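Local atomic coordinates of quinonprotein alcohol dehydrogenase-like protein (Bacteroides thetaiotaomicron VPI-5482, PDB entry 4R5O), a protein that is of unknown function but joins an immunoglobulin-like beta-sandwich domain to a seven-bladed beta-propeller and binds calcium ions. Residues A75-I80 / T92-N97; D125-L130 / L175-S180; P363-E368 / V401-D406; V371-P376 / L386-T391. One frame throughout, in Å; residues are numbered along the deposited sequence.

Overall arrangement
Contact 1 pairs strands 74-83 and 86-97 of the immunoglobulin-like sandwich. Next along the chain comes contact 2, its centre about 17 Å from that of contact 1, where helix 126-129 meets the start of strand 177-181 and the residues just before it. Contacts 3 and 4 have centres about 44 and 39 Å from that of contact 1. Their own centres are about 11 Å apart and they touch, strands 386-392 and 397-403 being neighbours in one sheet; in sequence, contact 4 falls between the segments of contact 3. Contacts 1 and 4 thus hold strands within a sheet, contact 3 joins neighbouring propeller sheets, and contact 2 packs within the propeller close to the sandwich.

Contact 1 of 4, residues A75-I80 / T92-N97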
loop_
_atom_site.group_PDB
_atom_site.type_symbol
_atom_site.label_atom_id
_atom_site.label_comp_id
_atom_site.label_asym_id
_atom_site.label_seq_id
_atom_site.Cartn_x
_atom_site.Cartn_y
_atom_site.Cartn_z
ATOM N N ALA A 75 9.748 4.838 -17.903
ATOM C CA ALA A 75 10.959 5.648 -17.910
ATOM C C ALA A 75 11.082 6.479 -19.178
ATOM O O ALA A 75 10.565 6.099 -20.223
ATOM C CB ALA A 75 12.189 4.755 -17.776
ATOM N N ASP A 76 11.749 7.632 -19.057
ATOM C CA ASP A 76 12.121 8.528 -20.142
ATOM C C ASP A 76 13.521 8.150 -20.550
ATOM O O ASP A 76 14.343 7.835 -19.684
ATOM C CB ASP A 76 12.001 10.011 -19.732
ATOM C CG ASP A 76 10.587 10.551 -19.623
ATOM O OD1 ASP A 76 9.844 10.480 -20.632
ATOM O OD2 ASP A 76 10.269 11.178 -18.584
ATOM N N LEU A 77 13.795 8.105 -21.848
ATOM C CA LEU A 77 15.120 7.719 -22.299
ATOM C C LEU A 77 15.670 8.721 -23.304
ATOM O O LEU A 77 15.009 9.057 -24.292
ATOM C CB LEU A 77 15.076 6.315 -22.917
ATOM C CG LEU A 77 16.356 5.735 -23.525
ATOM C CD1 LEU A 77 17.431 5.478 -22.477
ATOM C CD2 LEU A 77 16.041 4.484 -24.192
ATOM N N SER A 78 16.895 9.190 -23.029
ATOM C CA SER A 78 17.636 10.080 -23.912
ATOM C C SER A 78 18.923 9.431 -24.341
ATOM O O SER A 78 19.540 8.658 -23.593
ATOM C CB SER A 78 17.928 11.428 -23.257
ATOM O OG SER A 78 16.732 12.138 -22.995
ATOM N N CYS A 79 19.331 9.759 -25.558
ATOM C CA CYS A 79 20.577 9.278 -26.104
ATOM C C CYS A 79 21.320 10.449 -26.654
ATOM O O CYS A 79 20.873 11.073 -27.619
ATOM C CB CYS A 79 20.349 8.198 -27.152
ATOM S SG CYS A 79 21.865 7.603 -27.910
ATOM N N ILE A 80 22.434 10.783 -26.006
ATOM C CA ILE A 80 23.299 11.868 -26.431
ATOM C C ILE A 80 24.513 11.237 -27.084
ATOM O O ILE A 80 25.223 10.468 -26.439
ATOM C CB ILE A 80 23.658 12.816 -25.254
ATOM C CG1 ILE A 80 22.402 13.211 -24.430
ATOM C CG2 ILE A 80 24.407 14.038 -25.769
ATOM C CD1 ILE A 80 22.667 13.889 -23.160
ATOM N N THR A 92 12.976 9.306 -26.230
ATOM C CA THR A 92 11.819 8.426 -26.315
ATOM C C THR A 92 11.465 8.054 -24.870
ATOM O O THR A 92 12.013 8.629 -23.925
ATOM C CB THR A 92 12.048 7.197 -27.257
ATOM O OG1 THR A 92 10.791 6.553 -27.463
ATOM C CG2 THR A 92 13.097 6.187 -26.721
ATOM N N SER A 93 10.529 7.126 -24.707
ATOM C CA SER A 93 10.137 6.621 -23.406
ATOM C C SER A 93 9.809 5.144 -23.543
ATOM O O SER A 93 9.596 4.656 -24.657
ATOM C CB SER A 93 8.975 7.422 -22.832
ATOM O OG SER A 93 7.860 7.398 -23.704
ATOM N N PHE A 94 9.881 4.412 -22.432
ATOM C CA PHE A 94 9.560 2.992 -22.422
ATOM C C PHE A 94 8.817 2.655 -21.140
ATOM O O PHE A 94 8.892 3.393 -20.150
ATOM C CB PHE A 94 10.795 2.105 -22.600
ATOM C CG PHE A 94 11.828 2.116 -21.506
ATOM C CD1 PHE A 94 12.885 3.004 -21.539
ATOM C CD2 PHE A 94 11.800 1.168 -20.501
ATOM C CE1 PHE A 94 13.888 2.953 -20.577
ATOM C CE2 PHE A 94 12.790 1.134 -19.531
ATOM C CZ PHE A 94 13.835 2.016 -19.585
ATOM N N SER A 95 8.036 1.575 -21.202
ATOM C CA SER A 95 7.228 1.077 -20.097
ATOM C C SER A 95 6.978 -0.393 -20.279
ATOM O O SER A 95 7.109 -0.907 -21.379
ATOM C CB SER A 95 5.908 1.845 -19.998
ATOM O OG SER A 95 5.134 1.682 -21.176
ATOM N N SER A 96 6.621 -1.069 -19.195
ATOM C CA SER A 96 6.281 -2.490 -19.163
ATOM C C SER A 96 4.787 -2.684 -19.383
ATOM O O SER A 96 3.998 -1.857 -18.932
ATOM C CB SER A 96 6.702 -3.107 -17.827
ATOM O OG SER A 96 6.149 -2.391 -16.732
ATOM N N ASN A 97 4.401 -3.768 -20.049
ATOM C CA ASN A 97 3.002 -4.123 -20.248
ATOM C C ASN A 97 2.624 -5.058 -19.109
ATOM O O ASN A 97 2.695 -6.282 -19.241
ATOM C CB ASN A 97 2.757 -4.736 -21.651
ATOM C CG ASN A 97 1.318 -5.131 -21.912
ATOM O OD1 ASN A 97 0.370 -4.507 -21.428
ATOM N ND2 ASN A 97 1.111 -6.160 -22.708
#
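Ala75 and Phe94 meet both through their backbones and through their side chains, and make the tight end of this strand pair. The methyl CB of Ala75 sits over one face of the Phe94 ring, offset toward the rim, 3.7 Å from CZ. Phe94 CG lies between its backbone N and carbonyl carbon (chi1 66°), the crowded position, and the far end of the ring comes toward the partner strand. Leu77 CB stands at the ring edge, 4.2 Å from Phe94 CD1, and beyond the strands Tyr67 meets the ring edge-to-face. An alanine in place of Phe94 would probably leave Ala75 CB without the ring face against it and Tyr67 without its aromatic mate. Two reciprocal bond pairs tie the backbones: Ala75 N to Phe94 O at 2.8 Å with Phe94 N to Ala75 O, and Leu77 N to Thr92 O with Thr92 N to Leu77 O at 2.8 Å.

The other face of the sheet is looser. There Asp76 and Ser93 form a non-hydrogen-bonded pair, and the carboxylate of the exposed Asp76 merely brings OD1 to 3.9 Å from Ser93 CB. Ser93 OG turns to Ser27 OG for its hydrogen bond. A mainly apolar face backed by a polar one fits this antiparallel hairpin, strands 74-83 and 86-97, in the immunoglobulin-like beta-sandwich.

Contact 2 of 4, residues D125-L130 / L175-S180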
loop_
_atom_site.group_PDB
_atom_site.type_symbol
_atom_site.label_atom_id
_atom_site.label_comp_id
_atom_site.label_asym_id
_atom_site.label_seq_id
_atom_site.Cartn_x
_atom_site.Cartn_y
_atom_site.Cartn_z
ATOM N N ASP A 125 9.766 -3.275 -4.939
ATOM C CA ASP A 125 9.849 -1.822 -5.055
ATOM C C ASP A 125 9.378 -1.356 -6.447
ATOM O O ASP A 125 10.095 -0.695 -7.182
ATOM C CB ASP A 125 11.295 -1.354 -4.768
ATOM C CG ASP A 125 11.488 0.131 -4.562
ATOM O OD1 ASP A 125 10.474 0.844 -4.388
ATOM O OD2 ASP A 125 12.661 0.576 -4.516
ATOM N N CYS A 126 8.133 -1.657 -6.754
ATOM C CA CYS A 126 7.459 -1.245 -7.969
ATOM C C CYS A 126 7.184 0.260 -7.924
ATOM O O CYS A 126 6.924 0.888 -8.953
ATOM C CB CYS A 126 6.168 -2.043 -8.134
ATOM S SG CYS A 126 6.425 -3.813 -8.437
ATOM N N TYR A 127 7.203 0.841 -6.722
ATOM C CA TYR A 127 6.923 2.262 -6.570
ATOM C C TYR A 127 8.066 3.073 -7.189
ATOM O O TYR A 127 7.798 3.993 -7.949
ATOM C CB TYR A 127 6.696 2.629 -5.103
ATOM C CG TYR A 127 6.390 4.095 -4.929
ATOM C CD1 TYR A 127 5.107 4.598 -5.168
ATOM C CD2 TYR A 127 7.393 4.998 -4.584
ATOM C CE1 TYR A 127 4.838 5.964 -5.053
ATOM C CE2 TYR A 127 7.136 6.357 -4.475
ATOM C CZ TYR A 127 5.859 6.834 -4.689
ATOM O OH TYR A 127 5.664 8.175 -4.550
ATOM N N ALA A 128 9.323 2.704 -6.908
ATOM C CA ALA A 128 10.483 3.402 -7.441
ATOM C C ALA A 128 10.551 3.298 -8.987
ATOM O O ALA A 128 10.518 4.343 -9.644
ATOM C CB ALA A 128 11.759 2.845 -6.821
ATOM N N SER A 129 10.580 2.042 -9.555
ATOM C CA SER A 129 10.713 1.751 -10.992
ATOM C C SER A 129 9.590 2.415 -11.834
ATOM O O SER A 129 9.866 2.774 -12.981
ATOM C CB SER A 129 10.756 0.244 -11.272
ATOM O OG SER A 129 9.683 -0.516 -10.751
ATOM N N LEU A 130 8.402 2.640 -11.283
ATOM C CA LEU A 130 7.292 3.357 -11.944
ATOM C C LEU A 130 7.253 4.889 -11.580
ATOM O O LEU A 130 6.343 5.590 -12.043
ATOM C CB LEU A 130 5.927 2.733 -11.546
ATOM C CG LEU A 130 5.552 1.350 -12.061
ATOM C CD1 LEU A 130 4.552 0.701 -11.138
ATOM C CD2 LEU A 130 5.024 1.422 -13.470
ATOM N N LEU A 175 -0.098 2.831 -9.670
ATOM C CA LEU A 175 0.932 3.013 -8.620
ATOM C C LEU A 175 1.708 4.322 -8.896
ATOM O O LEU A 175 2.761 4.573 -8.315
ATOM C CB LEU A 175 1.880 1.790 -8.524
ATOM C CG LEU A 175 2.404 1.424 -7.163
ATOM C CD1 LEU A 175 1.236 1.109 -6.166
ATOM C CD2 LEU A 175 3.305 0.258 -7.260
ATOM N N TYR A 176 1.149 5.179 -9.754
ATOM C CA TYR A 176 1.706 6.477 -10.092
ATOM C C TYR A 176 1.465 7.441 -8.955
ATOM O O TYR A 176 0.348 7.517 -8.429
ATOM C CB TYR A 176 1.102 7.036 -11.407
ATOM C CG TYR A 176 1.383 6.297 -12.706
ATOM C CD1 TYR A 176 2.199 5.168 -12.735
ATOM C CD2 TYR A 176 0.846 6.741 -13.914
ATOM C CE1 TYR A 176 2.450 4.484 -13.926
ATOM C CE2 TYR A 176 1.116 6.082 -15.118
ATOM C CZ TYR A 176 1.922 4.955 -15.119
ATOM O OH TYR A 176 2.211 4.295 -16.295
ATOM N N TYR A 177 2.511 8.179 -8.578
ATOM C CA TYR A 177 2.469 9.225 -7.589
ATOM C C TYR A 177 1.575 10.354 -8.099
ATOM O O TYR A 177 1.691 10.732 -9.260
ATOM C CB TYR A 177 3.908 9.700 -7.293
ATOM C CG TYR A 177 4.006 10.991 -6.500
ATOM C CD1 TYR A 177 3.986 10.984 -5.105
ATOM C CD2 TYR A 177 4.130 12.213 -7.143
ATOM C CE1 TYR A 177 4.081 12.169 -4.377
ATOM C CE2 TYR A 177 4.205 13.402 -6.430
ATOM C CZ TYR A 177 4.199 13.380 -5.047
ATOM O OH TYR A 177 4.295 14.582 -4.377
ATOM N N GLU A 178 0.674 10.870 -7.267
ATOM C CA GLU A 178 -0.154 11.981 -7.703
ATOM C C GLU A 178 0.229 13.238 -6.958
ATOM O O GLU A 178 0.515 14.261 -7.590
ATOM C CB GLU A 178 -1.633 11.698 -7.540
ATOM C CG GLU A 178 -2.108 10.671 -8.544
ATOM C CD GLU A 178 -3.604 10.475 -8.591
ATOM O OE1 GLU A 178 -4.319 11.119 -7.791
ATOM O OE2 GLU A 178 -4.064 9.695 -9.455
ATOM N N ASN A 179 0.273 13.160 -5.619
ATOM C CA ASN A 179 0.582 14.314 -4.785
ATOM C C ASN A 179 1.012 13.867 -3.386
ATOM O O ASN A 179 0.848 12.698 -3.030
ATOM C CB ASN A 179 -0.680 15.210 -4.713
ATOM C CG ASN A 179 -0.482 16.630 -4.294
ATOM O OD1 ASN A 179 0.649 17.102 -4.132
ATOM N ND2 ASN A 179 -1.597 17.345 -4.126
ATOM N N SER A 180 1.588 14.795 -2.610
ATOM C CA SER A 180 2.024 14.585 -1.225
ATOM C C SER A 180 2.144 15.934 -0.504
ATOM O O SER A 180 2.256 16.984 -1.153
ATOM C CB SER A 180 3.334 13.811 -1.152
ATOM O OG SER A 180 4.388 14.516 -1.781
#
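Tyr127 and Tyr177 meet in an unexpected way, the hydroxyl of one phenol packing against the body of the other instead of ring on ring. Tyr127 OH lies 3.3 Å from Tyr177 CD1 and 3.6 Å from Tyr177 CB, and the two side chains cross obliquely. Tyr127 holds CG anti to its backbone N (chi1 -179°), while the end of its ring carries the hydroxyl across to the second segment.

Leu130 and Leu175 carry most of the rest. Leu175 points at the one-turn helix, bringing CD2 to 3.8 Å from Cys126 CB. Leu130 crosses Leu175 at about a right angle, with its CD1 3.9 Å from Leu175 CB. The second methyl of Leu130, CD2, comes to the edge of the Tyr176 ring, 4.0 Å from CE1. In the fold, helix 126-129 follows strand 121-123 of one propeller sheet and packs on the start of strand 177-181, outermost in the next. No backbone bond links the segments.

Polar linkage comes from residues beside the contact. Asn131 bonds through ND2 to the carbonyl oxygens of Tyr127 and Leu175 and through OD1 to Tyr177 N. Arg74 donates from NE to Leu130 O and makes a cation-pi contact with Tyr176. The chemistry implies a division of labour: aliphatic carbons and rings fill the interface, while one amide and one guanidinium, the latter from a strand of the sandwich, tether the segments.

Contact 3 of 4, residues P363-E368 / V401-D406; sequences PFIAAE and VVYSKD
Between adjacent sheets of the beta-propeller, Ile365, on the loop leading to strand 371-379, lays its terminal methyl on the ring of Tyr403 from strand 397-403. Ile365 CD1 lies over the centre of that ring, 3.6 Å from the centroid and only 14° off the normal, a CH-pi contact. Its chi2 of 164° sets CD1 anti to CA, extending the branch across the ring. The other branch reaches toward the hydroxyl, with Ile365 CG2 3.7 Å from Tyr403 OH. On the opposite face of the ring sits Val401 CG1, offset toward the rim, and the aromatic plate is thereby held between two aliphatic groups.

The meeting is consistent with propeller topology. Phe364 and Ile365 form a classic beta bulge against Ile349 of strand 349-353, whereas Tyr403 belongs to the next sheet, made of strands 371-379 to 409-416. Phe364 approaches the turn after strand 397-403, its CZ coming obliquely to Lys405 O, with Ser404 O nearer the ring plane at its edge, 4.2 Å from CZ.

Tyr403 OH is hydrogen-bonded to Tyr390 OH and has a longer link, 3.3 Å, to water 1. That water donates to Glu368 OE1 at 2.7 Å. An alanine in place of Tyr403 would probably open a gap between Ile365 and Val401 and deprive the Tyr390 hydroxyl of this partner. Val409 of the neighbouring strand also touches the Tyr403 side chain.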
loop_
_atom_site.group_PDB
_atom_site.type_symbol
_atom_site.label_atom_id
_atom_site.label_comp_id
_atom_site.label_asym_id
_atom_site.label_seq_id
_atom_site.Cartn_x
_atom_site.Cartn_y
_atom_site.Cartn_z
ATOM N N PRO A 363 -10.294 -23.449 15.513
ATOM C CA PRO A 363 -9.746 -22.599 14.442
ATOM C C PRO A 363 -10.004 -23.158 13.063
ATOM O O PRO A 363 -10.145 -24.370 12.901
ATOM C CB PRO A 363 -8.233 -22.587 14.713
ATOM C CG PRO A 363 -8.055 -23.107 16.055
ATOM C CD PRO A 363 -9.204 -24.027 16.322
ATOM N N PHE A 364 -10.086 -22.262 12.080
ATOM C CA PHE A 364 -10.227 -22.605 10.674
ATOM C C PHE A 364 -8.853 -23.008 10.155
ATOM O O PHE A 364 -8.726 -23.985 9.408
ATOM C CB PHE A 364 -10.839 -21.423 9.902
ATOM C CG PHE A 364 -10.678 -21.454 8.401
ATOM C CD1 PHE A 364 -11.350 -22.401 7.633
ATOM C CD2 PHE A 364 -9.920 -20.490 7.751
ATOM C CE1 PHE A 364 -11.203 -22.421 6.248
ATOM C CE2 PHE A 364 -9.777 -20.512 6.361
ATOM C CZ PHE A 364 -10.421 -21.474 5.621
ATOM N N ILE A 365 -7.822 -22.239 10.586
ATOM C CA ILE A 365 -6.409 -22.462 10.316
ATOM C C ILE A 365 -5.713 -22.521 11.669
ATOM O O ILE A 365 -5.731 -21.549 12.418
ATOM C CB ILE A 365 -5.797 -21.412 9.357
ATOM C CG1 ILE A 365 -6.509 -21.460 7.995
ATOM C CG2 ILE A 365 -4.289 -21.656 9.191
ATOM C CD1 ILE A 365 -6.264 -20.271 7.144
ATOM N N ALA A 366 -5.146 -23.686 11.989
ATOM C CA ALA A 366 -4.434 -23.952 13.235
ATOM C C ALA A 366 -3.155 -23.121 13.350
ATOM O O ALA A 366 -2.541 -22.760 12.342
ATOM C CB ALA A 366 -4.088 -25.427 13.322
ATOM N N ALA A 367 -2.758 -22.830 14.587
ATOM C CA ALA A 367 -1.525 -22.112 14.871
ATOM C C ALA A 367 -0.309 -23.034 14.697
ATOM O O ALA A 367 -0.441 -24.255 14.821
ATOM C CB ALA A 367 -1.579 -21.562 16.291
ATOM N N GLU A 368 0.856 -22.458 14.395
ATOM C CA GLU A 368 2.124 -23.167 14.304
ATOM C C GLU A 368 3.017 -22.633 15.407
ATOM O O GLU A 368 3.105 -21.409 15.561
ATOM C CB GLU A 368 2.771 -23.055 12.911
ATOM C CG GLU A 368 2.496 -24.220 11.958
ATOM C CD GLU A 368 1.080 -24.413 11.436
ATOM O OE1 GLU A 368 0.431 -23.412 11.049
ATOM O OE2 GLU A 368 0.667 -25.589 11.301
ATOM N N VAL A 401 1.294 -16.041 3.370
ATOM C CA VAL A 401 0.695 -17.307 2.957
ATOM C C VAL A 401 -0.713 -16.995 2.474
ATOM O O VAL A 401 -1.474 -16.320 3.165
ATOM C CB VAL A 401 0.727 -18.394 4.061
ATOM C CG1 VAL A 401 0.092 -19.688 3.568
ATOM C CG2 VAL A 401 2.158 -18.654 4.529
ATOM N N VAL A 402 -1.013 -17.429 1.250
ATOM C CA VAL A 402 -2.295 -17.260 0.574
ATOM C C VAL A 402 -3.023 -18.590 0.653
ATOM O O VAL A 402 -2.569 -19.572 0.046
ATOM C CB VAL A 402 -2.141 -16.756 -0.897
ATOM C CG1 VAL A 402 -3.496 -16.673 -1.598
ATOM C CG2 VAL A 402 -1.385 -15.437 -0.981
ATOM N N TYR A 403 -4.120 -18.628 1.432
ATOM C CA TYR A 403 -4.965 -19.804 1.613
ATOM C C TYR A 403 -6.194 -19.745 0.730
ATOM O O TYR A 403 -6.711 -18.671 0.476
ATOM C CB TYR A 403 -5.420 -19.936 3.083
ATOM C CG TYR A 403 -4.315 -20.199 4.088
ATOM C CD1 TYR A 403 -3.860 -21.492 4.330
ATOM C CD2 TYR A 403 -3.789 -19.166 4.867
ATOM C CE1 TYR A 403 -2.869 -21.747 5.276
ATOM C CE2 TYR A 403 -2.795 -19.409 5.816
ATOM C CZ TYR A 403 -2.333 -20.702 6.011
ATOM O OH TYR A 403 -1.371 -20.969 6.956
ATOM N N SER A 404 -6.710 -20.889 0.327
ATOM C CA SER A 404 -7.963 -20.955 -0.416
ATOM C C SER A 404 -9.141 -20.847 0.568
ATOM O O SER A 404 -8.912 -20.936 1.779
ATOM C CB SER A 404 -8.025 -22.255 -1.223
ATOM O OG SER A 404 -8.005 -23.394 -0.377
ATOM N N LYS A 405 -10.393 -20.695 0.064
ATOM C CA LYS A 405 -11.613 -20.680 0.893
ATOM C C LYS A 405 -11.647 -21.863 1.876
ATOM O O LYS A 405 -12.196 -21.751 2.972
ATOM C CB LYS A 405 -12.890 -20.749 0.023
ATOM C CG LYS A 405 -13.074 -19.729 -1.094
ATOM C CD LYS A 405 -14.445 -19.877 -1.808
ATOM C CE LYS A 405 -14.690 -21.183 -2.547
ATOM N NZ LYS A 405 -16.080 -21.294 -3.069
ATOM N N ASP A 406 -11.059 -23.001 1.441
ATOM C CA ASP A 406 -10.990 -24.300 2.110
ATOM C C ASP A 406 -9.719 -24.474 2.981
ATOM O O ASP A 406 -9.522 -25.542 3.549
ATOM C CB ASP A 406 -11.016 -25.398 1.037
ATOM C CG ASP A 406 -12.139 -25.248 0.022
ATOM O OD1 ASP A 406 -13.328 -25.288 0.436
ATOM O OD2 ASP A 406 -11.832 -25.094 -1.191
HETATM O O HOH W 1 -0.918 -23.710 8.716
#

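Contact 4 of 4, residues V371-P376 / L386-T391; sequences VSITAP and LYVTYT
Ile373 and Tyr390 face each other as a non-hydrogen-bonded pair, their side chains lying side by side and pointing the same way. Ile373 CG1 comes within 3.6 Å of Tyr390 CE1. From two residues earlier in the first strand, Val371 reaches the same ring at a slant, its CG1 3.6 Å from Tyr390 CD1. Val388 CG1 lies over one face of the ring, offset toward the rim, and also touches Ile373 CD1 at 3.6 Å.

On the reverse side of the sheet the angles are steeper and the chemistry polar. Thr374 and Thr391 cross at about a right angle, with OG1 of one 2.8 Å from OG1 of the other in a hydrogen bond that either could donate. Thr374 CG2, anti to its carbonyl carbon, also comes within 3.6 Å of Thr391 CB. Thr391 OG1 has a second partner in Ser398 OG. Thr389 also stands at about a right angle to Thr374, and Ala375 CB rests 3.6 Å from Thr389 CB.

Backbone bonds join Ser372 with Thr391 in both directions, and Thr374 N donates to Thr389 O at 3.1 Å. Here strand 371-379 is interrupted before it pairs again, Gln378 with Tyr387, and water enters the break: water 2 accepts from Thr389 N, 2.9 Å away, and lies beside Ala375 O. Such a hairpin, strands 371-379 and 386-392, begins a four-stranded antiparallel blade of the beta-propeller.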
loop_
_atom_site.group_PDB
_atom_site.type_symbol
_atom_site.label_atom_id
_atom_site.label_comp_id
_atom_site.label_asym_id
_atom_site.label_seq_id
_atom_site.Cartn_x
_atom_site.Cartn_y
_atom_site.Cartn_z
ATOM N N VAL A 371 5.621 -19.412 15.507
ATOM C CA VAL A 371 5.165 -18.657 14.339
ATOM C C VAL A 371 3.961 -17.826 14.772
ATOM O O VAL A 371 2.998 -18.362 15.357
ATOM C CB VAL A 371 4.839 -19.572 13.126
ATOM C CG1 VAL A 371 4.572 -18.744 11.887
ATOM C CG2 VAL A 371 5.966 -20.557 12.844
ATOM N N SER A 372 4.024 -16.513 14.519
ATOM C CA SER A 372 2.927 -15.631 14.884
ATOM C C SER A 372 2.492 -14.811 13.668
ATOM O O SER A 372 3.273 -14.646 12.729
ATOM C CB SER A 372 3.326 -14.724 16.049
ATOM O OG SER A 372 4.478 -13.957 15.746
ATOM N N ILE A 373 1.217 -14.348 13.679
ATOM C CA ILE A 373 0.611 -13.526 12.628
ATOM C C ILE A 373 0.884 -12.089 13.041
ATOM O O ILE A 373 0.488 -11.673 14.128
ATOM C CB ILE A 373 -0.883 -13.891 12.422
ATOM C CG1 ILE A 373 -0.965 -15.376 11.949
ATOM C CG2 ILE A 373 -1.563 -12.923 11.416
ATOM C CD1 ILE A 373 -2.276 -15.979 11.896
ATOM N N THR A 374 1.642 -11.368 12.212
ATOM C CA THR A 374 2.193 -10.054 12.549
ATOM C C THR A 374 1.679 -8.891 11.671
ATOM O O THR A 374 2.287 -7.819 11.667
ATOM C CB THR A 374 3.718 -10.128 12.404
ATOM O OG1 THR A 374 4.040 -10.590 11.081
ATOM C CG2 THR A 374 4.361 -11.055 13.463
ATOM N N ALA A 375 0.545 -9.068 10.992
ATOM C CA ALA A 375 -0.061 -8.024 10.172
ATOM C C ALA A 375 -1.537 -8.265 10.054
ATOM O O ALA A 375 -1.954 -9.402 10.309
ATOM C CB ALA A 375 0.576 -7.976 8.800
ATOM N N PRO A 376 -2.377 -7.248 9.691
ATOM C CA PRO A 376 -3.815 -7.523 9.539
ATOM C C PRO A 376 -4.103 -8.537 8.436
ATOM O O PRO A 376 -3.352 -8.616 7.463
ATOM C CB PRO A 376 -4.400 -6.159 9.177
ATOM C CG PRO A 376 -3.308 -5.395 8.658
ATOM C CD PRO A 376 -2.080 -5.838 9.375
ATOM N N LEU A 386 -7.534 -15.999 1.455
ATOM C CA LEU A 386 -7.102 -15.307 2.675
ATOM C C LEU A 386 -5.584 -15.154 2.664
ATOM O O LEU A 386 -4.872 -16.134 2.458
ATOM C CB LEU A 386 -7.573 -16.091 3.921
ATOM C CG LEU A 386 -7.297 -15.504 5.319
ATOM C CD1 LEU A 386 -8.243 -14.346 5.644
ATOM C CD2 LEU A 386 -7.496 -16.551 6.360
ATOM N N TYR A 387 -5.103 -13.933 2.866
ATOM C CA TYR A 387 -3.690 -13.617 2.916
ATOM C C TYR A 387 -3.292 -13.370 4.347
ATOM O O TYR A 387 -3.705 -12.382 4.948
ATOM C CB TYR A 387 -3.344 -12.404 2.044
ATOM C CG TYR A 387 -3.938 -12.401 0.659
ATOM C CD1 TYR A 387 -3.534 -13.322 -0.291
ATOM C CD2 TYR A 387 -4.794 -11.394 0.252
ATOM C CE1 TYR A 387 -4.059 -13.314 -1.579
ATOM C CE2 TYR A 387 -5.314 -11.366 -1.038
ATOM C CZ TYR A 387 -4.929 -12.319 -1.959
ATOM O OH TYR A 387 -5.388 -12.303 -3.252
ATOM N N VAL A 388 -2.472 -14.254 4.879
ATOM C CA VAL A 388 -1.969 -14.240 6.238
ATOM C C VAL A 388 -0.474 -13.938 6.244
ATOM O O VAL A 388 0.279 -14.570 5.502
ATOM C CB VAL A 388 -2.261 -15.599 6.894
ATOM C CG1 VAL A 388 -1.884 -15.580 8.355
ATOM C CG2 VAL A 388 -3.729 -15.984 6.742
ATOM N N THR A 389 -0.040 -12.983 7.095
ATOM C CA THR A 389 1.365 -12.600 7.284
ATOM C C THR A 389 1.890 -13.269 8.555
ATOM O O THR A 389 1.392 -13.011 9.645
ATOM C CB THR A 389 1.520 -11.086 7.328
ATOM O OG1 THR A 389 0.970 -10.519 6.136
ATOM C CG2 THR A 389 2.945 -10.641 7.518
ATOM N N TYR A 390 2.890 -14.152 8.387
ATOM C CA TYR A 390 3.551 -14.882 9.464
ATOM C C TYR A 390 4.977 -14.396 9.688
ATOM O O TYR A 390 5.623 -13.959 8.727
ATOM C CB TYR A 390 3.598 -16.388 9.153
ATOM C CG TYR A 390 2.270 -17.088 9.074
ATOM C CD1 TYR A 390 1.614 -17.505 10.222
ATOM C CD2 TYR A 390 1.728 -17.447 7.853
ATOM C CE1 TYR A 390 0.411 -18.205 10.158
ATOM C CE2 TYR A 390 0.526 -18.146 7.773
ATOM C CZ TYR A 390 -0.131 -18.527 8.930
ATOM O OH TYR A 390 -1.321 -19.217 8.873
ATOM N N THR A 391 5.482 -14.527 10.943
ATOM C CA THR A 391 6.865 -14.230 11.301
ATOM C C THR A 391 7.357 -15.311 12.243
ATOM O O THR A 391 6.704 -15.593 13.255
ATOM C CB THR A 391 7.046 -12.826 11.896
ATOM O OG1 THR A 391 6.586 -11.840 10.966
ATOM C CG2 THR A 391 8.493 -12.520 12.265
HETATM O O HOH W 2 -1.941 -11.328 8.426
HETATM O O HOH W 3 -1.630 -10.859 5.688
#